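Local structure of dual function macrocyclase-peptidase POPB (Galerina marginata, 5N4B) at residues A[71-83]-A[508-520]. The protein cleaves a toxin precursor after proline and then macrocyclises the released 25-residue peptide in amanitin biosynthesis, as a serine peptidase of the prolyl oligopeptidase family. The protein carries 1 engineered substitution. Sequence-based numbering, arbitrary orientation.
Sequences KLAEKFRASRNYA and FSPIILTFLQTYG
The aromatic ring of F76 turns one face to the CG2 methyl of I511, an example of how an N-terminal helix of a prolyl oligopeptidase packs onto its alpha/beta-hydrolase domain. Helix 68-80, which leads into the first blade of the beta-propeller, meets helix 510-519 at 133° between their N-to-C directions, with axes 8.8 Å apart. I511 CG2 sits almost exactly over the centre of the F76 ring, a CH-pi contact 3.6 Å from the centroid and 2° off the ring normal. The opposite face carries L72 CB near its rim, while T514 CG2 sits at the edge in the ring plane and W716 of helix 705-722 meets the ring at about a right angle. The branching of T514 divides its work: CG2, anti to the backbone N, faces F76 and K75 CB, whereas OG1 turns back to donate to P510 O (2.8 Å) and lies close to S79 CB. S79 likewise directs its hydroxyl into its own helix, donating to F76 O, a carbonyl that also accepts from R80 N; each of these buried hydroxyls thus spends its proton on a carbonyl of its own helix. Toward the propeller, P510 CB lies against the carbonyl oxygen of S79, 3.3 Å from O, and the hydroxyl of Y82 approaches the edge of the F508 ring. At the other end, L72 and Y519 reach for each other from opposite directions, and both leucine methyls, CD1 and CD2, lie 3.7 Å from Y519 OH. Nearby, one water joins the helices, accepting from K75 NZ at 3.0 Å and donating to T518 OG1 at 2.6 Å.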
# COMPACT_ATOMS: atom_id res chain seq x y z
N LYS A 71 25.91 13.35 3.90
CA LYS A 71 26.36 13.02 2.56
C LYS A 71 25.29 12.21 1.82
O LYS A 71 25.01 12.45 0.64
CB LYS A 71 27.71 12.27 2.59
CG LYS A 71 28.83 13.04 3.31
CD LYS A 71 30.18 12.31 3.24
CE LYS A 71 31.35 13.19 3.74
NZ LYS A 71 31.13 13.75 5.11
N LEU A 72 24.66 11.28 2.53
CA LEU A 72 23.60 10.49 1.91
C LEU A 72 22.38 11.35 1.63
O LEU A 72 21.73 11.18 0.60
CB LEU A 72 23.22 9.31 2.80
CG LEU A 72 24.24 8.22 2.91
CD1 LEU A 72 23.62 7.12 3.81
CD2 LEU A 72 24.71 7.62 1.60
N ALA A 73 22.04 12.28 2.51
CA ALA A 73 20.92 13.17 2.22
C ALA A 73 21.13 13.91 0.90
O ALA A 73 20.20 14.04 0.08
CB ALA A 73 20.70 14.17 3.34
N GLU A 74 22.33 14.43 0.68
CA GLU A 74 22.66 15.14 -0.55
C GLU A 74 22.49 14.22 -1.76
O GLU A 74 21.92 14.62 -2.78
CB GLU A 74 24.09 15.64 -0.44
CG GLU A 74 24.65 16.32 -1.63
CD GLU A 74 26.16 16.68 -1.52
OE1 GLU A 74 26.81 16.58 -0.40
OE2 GLU A 74 26.71 16.98 -2.60
N LYS A 75 23.01 12.99 -1.67
CA LYS A 75 22.91 12.05 -2.78
C LYS A 75 21.45 11.63 -3.02
O LYS A 75 21.02 11.51 -4.17
CB LYS A 75 23.74 10.79 -2.49
CG LYS A 75 25.25 11.00 -2.38
CD LYS A 75 25.94 9.70 -1.89
CE LYS A 75 27.44 9.87 -1.65
NZ LYS A 75 28.17 10.18 -2.88
N PHE A 76 20.70 11.41 -1.95
CA PHE A 76 19.32 10.92 -2.08
C PHE A 76 18.40 12.01 -2.62
O PHE A 76 17.53 11.73 -3.44
CB PHE A 76 18.80 10.46 -0.72
CG PHE A 76 19.42 9.17 -0.19
CD1 PHE A 76 20.21 8.37 -0.99
CD2 PHE A 76 19.20 8.79 1.11
CE1 PHE A 76 20.71 7.15 -0.50
CE2 PHE A 76 19.72 7.58 1.63
CZ PHE A 76 20.47 6.79 0.83
N ARG A 77 18.54 13.24 -2.13
CA ARG A 77 17.75 14.33 -2.67
C ARG A 77 17.97 14.46 -4.17
O ARG A 77 17.02 14.59 -4.93
CB ARG A 77 18.12 15.62 -1.97
CG ARG A 77 17.17 16.78 -2.22
CD ARG A 77 17.63 18.10 -1.56
NE ARG A 77 17.87 17.98 -0.10
CZ ARG A 77 19.05 17.95 0.48
NH1 ARG A 77 20.17 18.04 -0.22
NH2 ARG A 77 19.11 17.87 1.80
N ALA A 78 19.24 14.39 -4.60
CA ALA A 78 19.51 14.48 -6.03
C ALA A 78 18.88 13.33 -6.79
O ALA A 78 18.35 13.51 -7.89
CB ALA A 78 21.01 14.55 -6.27
N SER A 79 18.92 12.13 -6.21
CA SER A 79 18.36 10.97 -6.89
C SER A 79 16.85 11.08 -7.08
O SER A 79 16.32 10.47 -8.00
CB SER A 79 18.73 9.68 -6.16
OG SER A 79 17.89 9.39 -5.09
N ARG A 80 16.16 11.82 -6.24
CA ARG A 80 14.71 12.02 -6.33
C ARG A 80 14.35 13.21 -7.21
O ARG A 80 13.20 13.37 -7.57
CB ARG A 80 14.13 12.24 -4.92
CG ARG A 80 14.18 11.03 -4.03
CD ARG A 80 12.97 10.19 -4.09
NE ARG A 80 11.77 10.94 -3.71
CZ ARG A 80 10.85 10.52 -2.85
NH1 ARG A 80 9.82 11.30 -2.60
NH2 ARG A 80 10.96 9.32 -2.27
N ASN A 81 15.33 14.03 -7.60
CA ASN A 81 15.03 15.31 -8.25
C ASN A 81 14.96 15.13 -9.76
O ASN A 81 15.84 15.55 -10.53
CB ASN A 81 16.10 16.32 -7.86
CG ASN A 81 15.70 17.73 -8.21
OD1 ASN A 81 14.55 18.00 -8.50
ND2 ASN A 81 16.66 18.63 -8.16
N TYR A 82 13.84 14.52 -10.18
CA TYR A 82 13.54 14.36 -11.60
C TYR A 82 12.03 14.44 -11.78
O TYR A 82 11.27 14.06 -10.88
CB TYR A 82 14.07 13.03 -12.21
CG TYR A 82 13.56 11.79 -11.55
CD1 TYR A 82 14.26 11.20 -10.50
CD2 TYR A 82 12.40 11.16 -11.98
CE1 TYR A 82 13.82 10.06 -9.89
CE2 TYR A 82 11.95 9.99 -11.34
CZ TYR A 82 12.66 9.45 -10.33
OH TYR A 82 12.19 8.28 -9.77
N ALA A 83 11.60 14.94 -12.93
CA ALA A 83 10.18 15.10 -13.22
C ALA A 83 9.48 13.76 -13.25
O ALA A 83 10.00 12.76 -13.73
CB ALA A 83 10.04 15.77 -14.59
N PHE A 508 10.50 0.71 -8.49
CA PHE A 508 11.66 1.59 -8.72
C PHE A 508 11.86 2.52 -7.53
O PHE A 508 10.94 3.25 -7.14
CB PHE A 508 11.48 2.44 -9.97
CG PHE A 508 12.71 3.19 -10.33
CD1 PHE A 508 13.77 2.56 -10.94
CD2 PHE A 508 12.80 4.56 -10.07
CE1 PHE A 508 14.92 3.27 -11.25
CE2 PHE A 508 13.95 5.25 -10.36
CZ PHE A 508 14.98 4.62 -10.94
N SER A 509 13.06 2.50 -6.96
CA SER A 509 13.43 3.42 -5.89
C SER A 509 14.79 4.03 -6.20
O SER A 509 15.81 3.33 -6.11
CB SER A 509 13.53 2.67 -4.58
OG SER A 509 14.10 3.56 -3.59
N PRO A 510 14.87 5.32 -6.56
CA PRO A 510 16.18 5.91 -6.82
C PRO A 510 17.02 5.97 -5.58
O PRO A 510 18.24 5.90 -5.71
CB PRO A 510 15.84 7.31 -7.38
CG PRO A 510 14.46 7.59 -6.79
CD PRO A 510 13.75 6.24 -6.82
N ILE A 511 16.43 6.08 -4.40
CA ILE A 511 17.24 6.09 -3.19
C ILE A 511 17.91 4.74 -2.98
O ILE A 511 19.10 4.67 -2.64
CB ILE A 511 16.38 6.52 -1.99
CG1 ILE A 511 16.09 8.05 -2.12
CG2 ILE A 511 17.03 6.12 -0.66
CD1 ILE A 511 15.36 8.68 -0.96
N ILE A 512 17.16 3.64 -3.11
CA ILE A 512 17.78 2.33 -2.95
C ILE A 512 18.89 2.16 -3.97
O ILE A 512 20.00 1.73 -3.61
CB ILE A 512 16.74 1.20 -3.01
CG1 ILE A 512 15.86 1.31 -1.77
CG2 ILE A 512 17.45 -0.15 -3.06
CD1 ILE A 512 14.63 0.41 -1.72
N LEU A 513 18.66 2.47 -5.25
CA LEU A 513 19.73 2.29 -6.23
C LEU A 513 20.94 3.14 -5.89
O LEU A 513 22.08 2.72 -6.07
CB LEU A 513 19.24 2.60 -7.65
CG LEU A 513 18.12 1.68 -8.15
CD1 LEU A 513 17.78 2.04 -9.57
CD2 LEU A 513 18.44 0.19 -8.03
N THR A 514 20.73 4.35 -5.40
CA THR A 514 21.85 5.20 -5.00
C THR A 514 22.63 4.54 -3.87
O THR A 514 23.87 4.53 -3.90
CB THR A 514 21.30 6.55 -4.58
OG1 THR A 514 20.71 7.19 -5.72
CG2 THR A 514 22.39 7.46 -4.08
N PHE A 515 21.95 3.98 -2.88
CA PHE A 515 22.65 3.27 -1.83
C PHE A 515 23.47 2.11 -2.39
O PHE A 515 24.63 1.91 -2.02
CB PHE A 515 21.65 2.75 -0.81
CG PHE A 515 22.25 2.11 0.42
CD1 PHE A 515 22.55 0.77 0.41
CD2 PHE A 515 22.52 2.86 1.54
CE1 PHE A 515 23.08 0.17 1.51
CE2 PHE A 515 23.04 2.26 2.66
CZ PHE A 515 23.34 0.93 2.65
N LEU A 516 22.89 1.35 -3.30
CA LEU A 516 23.59 0.20 -3.86
C LEU A 516 24.86 0.63 -4.56
O LEU A 516 25.91 -0.01 -4.43
CB LEU A 516 22.69 -0.58 -4.84
CG LEU A 516 21.34 -1.10 -4.30
CD1 LEU A 516 20.71 -2.01 -5.29
CD2 LEU A 516 21.47 -1.78 -2.97
N GLN A 517 24.77 1.67 -5.36
CA GLN A 517 25.94 2.18 -6.06
C GLN A 517 26.96 2.78 -5.11
O GLN A 517 28.16 2.53 -5.25
CB GLN A 517 25.50 3.18 -7.12
CG GLN A 517 26.64 3.68 -7.99
CD GLN A 517 26.21 4.50 -9.19
OE1 GLN A 517 25.06 4.61 -9.51
NE2 GLN A 517 27.19 5.13 -9.82
N THR A 518 26.52 3.51 -4.11
CA THR A 518 27.43 4.18 -3.20
C THR A 518 28.27 3.19 -2.41
O THR A 518 29.45 3.42 -2.17
CB THR A 518 26.61 5.06 -2.25
OG1 THR A 518 25.97 6.13 -3.01
CG2 THR A 518 27.45 5.70 -1.17
N TYR A 519 27.67 2.11 -1.99
CA TYR A 519 28.30 1.18 -1.09
C TYR A 519 28.61 -0.17 -1.72
O TYR A 519 29.24 -1.01 -1.04
CB TYR A 519 27.42 0.99 0.15
CG TYR A 519 27.32 2.20 1.02
CD1 TYR A 519 28.41 2.64 1.77
CD2 TYR A 519 26.12 2.86 1.17
CE1 TYR A 519 28.31 3.73 2.61
CE2 TYR A 519 26.01 3.93 2.02
CZ TYR A 519 27.11 4.34 2.73
OH TYR A 519 26.95 5.43 3.59
N GLY A 520 28.21 -0.43 -2.96
CA GLY A 520 28.45 -1.76 -3.51
C GLY A 520 27.61 -2.80 -2.79
O GLY A 520 28.06 -3.94 -2.60
O HOH W 1 27.47 7.67 -4.44